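Local coordinates for protein enoyl-CoA hydratase subunit I (Geobacillus kaustophilus, PDB 2PBP) that probably acts as a hydro-lyase of the crotonase family, adding water across the double bond of enoyl-CoA thioesters in fatty-acid beta-oxidation, at residues Val50-Leu55 / Pro97-Val102. Sequence-based numbering, arbitrary orientation.
Sequences VRVIVL and PMIAAV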
# COMPACT_ATOMS: atom_id res chain seq x y z
N VAL A 50 -14.85 16.22 13.25
CA VAL A 50 -13.88 15.21 13.64
C VAL A 50 -13.15 14.70 12.41
O VAL A 50 -13.75 14.10 11.52
CB VAL A 50 -14.57 14.03 14.35
CG1 VAL A 50 -13.55 12.97 14.72
CG2 VAL A 50 -15.28 14.54 15.60
N ARG A 51 -11.85 14.94 12.36
CA ARG A 51 -11.04 14.52 11.22
C ARG A 51 -10.26 13.23 11.49
O ARG A 51 -9.83 12.55 10.56
CB ARG A 51 -10.07 15.64 10.84
CG ARG A 51 -10.78 16.93 10.47
CD ARG A 51 -9.80 17.96 9.92
NE ARG A 51 -10.49 19.13 9.40
CZ ARG A 51 -9.91 20.07 8.66
NH1 ARG A 51 -8.62 19.98 8.35
NH2 ARG A 51 -10.62 21.10 8.23
N VAL A 52 -10.07 12.91 12.77
CA VAL A 52 -9.35 11.70 13.16
C VAL A 52 -9.99 11.14 14.43
O VAL A 52 -10.39 11.89 15.32
CB VAL A 52 -7.85 11.99 13.46
CG1 VAL A 52 -7.11 10.68 13.71
CG2 VAL A 52 -7.22 12.74 12.30
N ILE A 53 -10.10 9.82 14.48
CA ILE A 53 -10.68 9.14 15.63
C ILE A 53 -9.58 8.29 16.26
O ILE A 53 -8.89 7.55 15.56
CB ILE A 53 -11.85 8.23 15.21
CG1 ILE A 53 -12.97 9.07 14.59
CG2 ILE A 53 -12.36 7.43 16.41
CD1 ILE A 53 -14.02 8.27 13.82
N VAL A 54 -9.42 8.40 17.57
CA VAL A 54 -8.42 7.62 18.29
C VAL A 54 -9.10 6.71 19.30
O VAL A 54 -9.95 7.16 20.07
CB VAL A 54 -7.42 8.54 19.04
CG1 VAL A 54 -6.50 7.70 19.92
CG2 VAL A 54 -6.60 9.34 18.04
N LEU A 55 -8.75 5.43 19.28
CA LEU A 55 -9.31 4.46 20.21
C LEU A 55 -8.20 4.06 21.17
O LEU A 55 -7.06 3.83 20.76
CB LEU A 55 -9.78 3.20 19.48
CG LEU A 55 -10.81 3.30 18.35
CD1 LEU A 55 -11.18 1.88 17.91
CD2 LEU A 55 -12.04 4.05 18.83
N PRO A 97 -10.50 8.69 9.33
CA PRO A 97 -9.25 8.07 9.77
C PRO A 97 -9.36 7.62 11.23
O PRO A 97 -9.83 8.37 12.09
CB PRO A 97 -8.22 9.17 9.57
CG PRO A 97 -8.72 9.86 8.34
CD PRO A 97 -10.22 9.96 8.61
N MET A 98 -8.92 6.39 11.50
CA MET A 98 -8.96 5.83 12.84
C MET A 98 -7.60 5.31 13.28
O MET A 98 -6.95 4.56 12.56
CB MET A 98 -9.97 4.68 12.92
CG MET A 98 -11.40 5.11 13.15
SD MET A 98 -12.20 3.92 14.25
CE MET A 98 -12.12 2.44 13.23
N ILE A 99 -7.20 5.70 14.48
CA ILE A 99 -5.92 5.28 15.04
C ILE A 99 -6.13 4.58 16.37
O ILE A 99 -6.91 5.04 17.21
CB ILE A 99 -4.99 6.50 15.28
CG1 ILE A 99 -4.78 7.27 13.98
CG2 ILE A 99 -3.66 6.02 15.87
CD1 ILE A 99 -4.45 6.50 12.73
N ALA A 100 -5.43 3.47 16.57
CA ALA A 100 -5.53 2.75 17.82
C ALA A 100 -4.29 3.06 18.64
O ALA A 100 -3.17 2.89 18.17
CB ALA A 100 -5.62 1.24 17.57
N ALA A 101 -4.49 3.55 19.86
CA ALA A 101 -3.39 3.83 20.77
C ALA A 101 -3.43 2.66 21.74
O ALA A 101 -4.15 2.70 22.74
CB ALA A 101 -3.62 5.15 21.50
N VAL A 102 -2.68 1.61 21.43
CA VAL A 102 -2.67 0.41 22.26
C VAL A 102 -1.77 0.56 23.47
O VAL A 102 -0.55 0.42 23.39
CB VAL A 102 -2.26 -0.81 21.41
CG1 VAL A 102 -2.44 -2.09 22.21
CG2 VAL A 102 -3.11 -0.86 20.14
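Ile53 and Met98 lie side by side on one face of a parallel pair of strands and point the same way. CG of Met98 rests 3.8 Å from CB of Ile53. The Met98 chain bends at its second and third torsions, and its SD comes within 4.1 Å of Ile53 CG2. Further along this face, Leu55 CD1 approaches the same sulfur at 4.3 Å, so SD touches two branched side chains of the neighbouring strand. An alanine at Ile53 would probably leave a gap beside the Met98 thioether and let that flexible chain turn.

The other face carries Val52, Val54, Ile99 and Ala101. Val52 CG1, anti to its backbone N (chi1 -173°), meets Ile99 CG1 at 4.1 Å, the two side chains crossing at a slant. Val54 CG1 reaches the Ala101 methyl at 4.2 Å.

Four nearly straight backbone hydrogen bonds set Ile53 beside Met98, Val54 beside Ile99 and Leu55 beside Ala100. Ile53 and Leu55 each use both N and O: Ile53 N bonds to Pro97 O and Ile53 O accepts from Ile99 N. Leu55 N donates to Ile99 O, and Ala101 N donates to Leu55 O at 2.7 Å. Pro97 has no N-H to give; its CD instead sits 3.3 Å from Arg51 O. Pro97 also packs on Trp161 of the second subunit.

The strands are neighbours in the buried core sheet of the crotonase fold. Strand 15-20 pairs with the far edge of 52-57, and strand 119-123 follows 98-102. The side chain of Asp118 accepts a hydrogen bond from Met98 N through OD2. Helix 31-46 packs on the Ile53, Met98 and Leu55 face through Phe44 and Val41. Helix 186-198 covers Val52, Val54 and Ala101 with Thr190, Ala194 and Leu197.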